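Long-range contact in type-2Ba cytolytic delta-endotoxin (Bacillus thuringiensis serovar israelensis, PDB 2RCI), which probably kills the larvae of dipteran insects by forming pores in the epithelial cell membrane of their midgut: residues I153-E159 with V182-T188. Residue numbers count along the deposited sequence, not the author numbering.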
ATOM      1  N   ILE A 153       1.654   1.300  11.580  1.00 15.18           N
ATOM      2  CA  ILE A 153       1.458   2.114  10.387  1.00 15.62           C
ATOM      3  C   ILE A 153       2.224   1.425   9.254  1.00 16.18           C
ATOM      4  O   ILE A 153       3.433   1.126   9.370  1.00 15.41           O
ATOM      5  CB  ILE A 153       2.029   3.536  10.593  1.00 17.40           C
ATOM      6  CG1 ILE A 153       1.401   4.225  11.819  1.00 16.91           C
ATOM      7  CG2 ILE A 153       1.834   4.392   9.348  1.00 16.97           C
ATOM      8  CD1 ILE A 153      -0.139   4.428  11.754  1.00 18.41           C
ATOM      9  N   LEU A 154       1.511   1.147   8.170  1.00 15.86           N
ATOM     10  CA  LEU A 154       2.061   0.424   7.026  1.00 16.63           C
ATOM     11  C   LEU A 154       1.802   1.208   5.721  1.00 15.54           C
ATOM     12  O   LEU A 154       0.735   1.045   5.096  1.00 15.49           O
ATOM     13  CB  LEU A 154       1.447  -0.989   6.978  1.00 16.12           C
ATOM     14  CG  LEU A 154       1.754  -1.930   5.797  1.00 17.61           C
ATOM     15  CD1 LEU A 154       3.209  -1.893   5.341  1.00 20.17           C
ATOM     16  CD2 LEU A 154       1.351  -3.378   6.222  1.00 19.85           C
ATOM     17  N   PRO A 155       2.733   2.112   5.348  1.00 16.20           N
ATOM     18  CA  PRO A 155       2.700   2.747   4.029  1.00 16.49           C
ATOM     19  C   PRO A 155       3.146   1.731   2.997  1.00 17.32           C
ATOM     20  O   PRO A 155       4.141   1.031   3.217  1.00 16.96           O
ATOM     21  CB  PRO A 155       3.764   3.855   4.139  1.00 16.80           C
ATOM     22  CG  PRO A 155       3.995   4.019   5.604  1.00 17.43           C
ATOM     23  CD  PRO A 155       3.839   2.657   6.167  1.00 15.69           C
ATOM     24  N   ILE A 156       2.397   1.639   1.905  1.00 17.47           N
ATOM     25  CA  ILE A 156       2.761   0.737   0.800  1.00 18.65           C
ATOM     26  C   ILE A 156       2.704   1.504  -0.508  1.00 19.00           C
ATOM     27  O   ILE A 156       1.682   2.123  -0.797  1.00 20.15           O
ATOM     28  CB  ILE A 156       1.802  -0.447   0.668  1.00 17.67           C
ATOM     29  CG1 ILE A 156       1.685  -1.243   1.964  1.00 19.54           C
ATOM     30  CG2 ILE A 156       2.235  -1.354  -0.530  1.00 19.38           C
ATOM     31  CD1 ILE A 156       0.606  -2.291   1.941  1.00 19.52           C
ATOM     32  N   ALA A 157       3.782   1.469  -1.303  1.00 18.42           N
ATOM     33  CA  ALA A 157       3.734   2.007  -2.678  1.00 18.53           C
ATOM     34  C   ALA A 157       4.034   0.934  -3.721  1.00 18.55           C
ATOM     35  O   ALA A 157       4.974   0.144  -3.554  1.00 18.22           O
ATOM     36  CB  ALA A 157       4.697   3.182  -2.853  1.00 19.35           C
ATOM     37  N   PHE A 158       3.246   0.897  -4.797  1.00 18.62           N
ATOM     38  CA  PHE A 158       3.576   0.004  -5.899  1.00 18.63           C
ATOM     39  C   PHE A 158       3.954   0.809  -7.147  1.00 18.50           C
ATOM     40  O   PHE A 158       3.379   1.858  -7.400  1.00 19.80           O
ATOM     41  CB  PHE A 158       2.374  -0.869  -6.272  1.00 18.92           C
ATOM     42  CG  PHE A 158       1.885  -1.740  -5.154  1.00 18.68           C
ATOM     43  CD1 PHE A 158       2.550  -2.918  -4.856  1.00 20.27           C
ATOM     44  CD2 PHE A 158       0.771  -1.369  -4.405  1.00 19.42           C
ATOM     45  CE1 PHE A 158       2.088  -3.770  -3.830  1.00 19.90           C
ATOM     46  CE2 PHE A 158       0.295  -2.203  -3.384  1.00 18.96           C
ATOM     47  CZ  PHE A 158       0.983  -3.384  -3.074  1.00 16.75           C
ATOM     48  N   GLU A 159       4.923   0.305  -7.901  1.00 19.49           N
ATOM     49  CA  GLU A 159       5.201   0.798  -9.255  1.00 20.70           C
ATOM     50  C   GLU A 159       4.775  -0.337 -10.158  1.00 19.77           C
ATOM     51  O   GLU A 159       5.375  -1.423 -10.124  1.00 20.28           O
ATOM     52  CB  GLU A 159       6.707   1.043  -9.450  1.00 21.41           C
ATOM     53  CG  GLU A 159       7.350   1.822  -8.345  1.00 23.66           C
ATOM     54  CD  GLU A 159       8.787   2.267  -8.688  1.00 24.86           C
ATOM     55  OE1 GLU A 159       9.258   2.007  -9.829  1.00 29.63           O
ATOM     56  OE2 GLU A 159       9.409   2.891  -7.819  1.00 26.22           O
ATOM     57  N   VAL A 182       5.684  -5.537 -11.060  1.00 18.92           N
ATOM     58  CA  VAL A 182       5.267  -4.809  -9.867  1.00 18.73           C
ATOM     59  C   VAL A 182       6.433  -4.676  -8.885  1.00 18.61           C
ATOM     60  O   VAL A 182       7.000  -5.704  -8.450  1.00 18.59           O
ATOM     61  CB  VAL A 182       4.082  -5.553  -9.162  1.00 19.39           C
ATOM     62  CG1 VAL A 182       3.708  -4.830  -7.835  1.00 19.84           C
ATOM     63  CG2 VAL A 182       2.898  -5.645 -10.102  1.00 18.24           C
ATOM     64  N   LYS A 183       6.810  -3.432  -8.584  1.00 19.71           N
ATOM     65  CA  LYS A 183       7.835  -3.122  -7.577  1.00 21.05           C
ATOM     66  C   LYS A 183       7.091  -2.627  -6.339  1.00 20.11           C
ATOM     67  O   LYS A 183       6.160  -1.851  -6.439  1.00 20.46           O
ATOM     68  CB  LYS A 183       8.826  -2.035  -8.035  1.00 20.86           C
ATOM     69  CG  LYS A 183      10.021  -1.990  -7.088  1.00 25.06           C
ATOM     70  CD  LYS A 183      11.118  -0.967  -7.415  1.00 24.36           C
ATOM     71  CE  LYS A 183      12.264  -1.181  -6.406  1.00 29.93           C
ATOM     72  NZ  LYS A 183      13.586  -0.651  -6.839  1.00 30.61           N
ATOM     73  N   MET A 184       7.491  -3.136  -5.183  1.00 19.68           N
ATOM     74  CA  MET A 184       6.843  -2.803  -3.936  1.00 20.51           C
ATOM     75  C   MET A 184       7.839  -2.166  -2.993  1.00 19.27           C
ATOM     76  O   MET A 184       8.935  -2.685  -2.807  1.00 18.77           O
ATOM     77  CB  MET A 184       6.342  -4.093  -3.306  1.00 21.02           C
ATOM     78  CG  MET A 184       5.465  -3.910  -2.104  1.00 23.57           C
ATOM     79  SD  MET A 184       4.759  -5.521  -1.759  1.00 23.71           S
ATOM     80  CE  MET A 184       3.861  -5.168  -0.251  1.00 24.30           C
ATOM     81  N   LYS A 185       7.425  -1.074  -2.360  1.00 18.60           N
ATOM     82  CA  LYS A 185       8.186  -0.432  -1.301  1.00 18.78           C
ATOM     83  C   LYS A 185       7.235  -0.279  -0.125  1.00 18.81           C
ATOM     84  O   LYS A 185       6.173   0.337  -0.244  1.00 19.09           O
ATOM     85  CB  LYS A 185       8.671   0.947  -1.742  1.00 18.91           C
ATOM     86  CG  LYS A 185       9.698   0.927  -2.864  1.00 21.14           C
ATOM     87  CD  LYS A 185       9.881   2.319  -3.455  1.00 24.39           C
ATOM     88  CE  LYS A 185      11.104   2.364  -4.356  1.00 28.98           C
ATOM     89  NZ  LYS A 185      11.174   3.711  -4.983  1.00 33.08           N
ATOM     90  N   ALA A 186       7.613  -0.844   1.009  1.00 19.06           N
ATOM     91  CA  ALA A 186       6.729  -0.815   2.171  1.00 18.46           C
ATOM     92  C   ALA A 186       7.556  -0.902   3.457  1.00 18.74           C
ATOM     93  O   ALA A 186       8.682  -1.435   3.469  1.00 18.11           O
ATOM     94  CB  ALA A 186       5.730  -1.976   2.089  1.00 18.03           C
ATOM     95  N   LEU A 187       7.002  -0.366   4.536  1.00 17.69           N
ATOM     96  CA  LEU A 187       7.566  -0.607   5.854  1.00 17.68           C
ATOM     97  C   LEU A 187       6.433  -0.661   6.868  1.00 17.68           C
ATOM     98  O   LEU A 187       5.384  -0.034   6.657  1.00 18.50           O
ATOM     99  CB  LEU A 187       8.577   0.492   6.229  1.00 17.71           C
ATOM    100  CG  LEU A 187       8.106   1.926   6.599  1.00 18.43           C
ATOM    101  CD1 LEU A 187       7.384   2.008   7.935  1.00 25.71           C
ATOM    102  CD2 LEU A 187       9.324   2.851   6.679  1.00 19.72           C
ATOM    103  N   THR A 188       6.633  -1.391   7.962  1.00 17.52           N
ATOM    104  CA  THR A 188       5.694  -1.328   9.073  1.00 17.04           C
ATOM    105  C   THR A 188       6.431  -0.711  10.238  1.00 17.03           C
ATOM    106  O   THR A 188       7.512  -1.194  10.609  1.00 16.47           O
ATOM    107  CB  THR A 188       5.193  -2.720   9.494  1.00 16.44           C
ATOM    108  OG1 THR A 188       4.659  -3.404   8.350  1.00 17.61           O
ATOM    109  CG2 THR A 188       4.123  -2.581  10.528  1.00 18.14           C
TER
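Val182 meets the other strand with both side chain and backbone: CG1 packs 3.7 Å from Phe158 CD1, and CA lies 3.4 Å from Glu159 O in a CA-H...O contact. At Lys183 the backbone exchanges two hydrogen bonds with Glu159, Lys183 N to Glu159 O and Glu159 N to Lys183 O, each 2.9 Å long. Met184 faces Phe158 in a non-hydrogen-bonded pair. Its CG lies 3.8 Å from Phe158 CE1 and its SD 5.0 Å from the ring centroid, an oblique Met-aromatic contact, and its CE reaches to 4.2 Å from Ile156 CG2.

These are two neighbouring antiparallel strands in the middle of the sheet that Cyt toxins sandwich between two helical layers. Strand 132-142 flanks 153-159 and strand 57-64 flanks 182-188, so both are interior strands. Met184, Ile156 and Leu154 pack against helix 74-89; Pro155 and Ala157, on the other face, touch Phe42.

Lys185 shares that second face. Lys185 N donates a hydrogen bond to Ala157 O (3.0 Å), Lys185 O accepts one from Ala157 N (2.8 Å), and its NZ makes a long salt bridge of 3.4 Å to Glu159 OE2, an oxygen also held by Asn41. Ala186 returns to the helix 74-89 side, with CB 4.1 Å from both Ile156 CG1 and Leu154 CD1. Pro155 lacks an amide hydrogen, so at Leu187 only half of the usual pair forms: a weak hydrogen bond from Leu187 N to Pro155 O (3.4 Å), with Pro155 CD 3.1 Å from Leu187 O. Thr188 CA closes to 3.3 Å from Ile153 O, and its OG1 hydrogen-bonds Val88 O in helix 74-89.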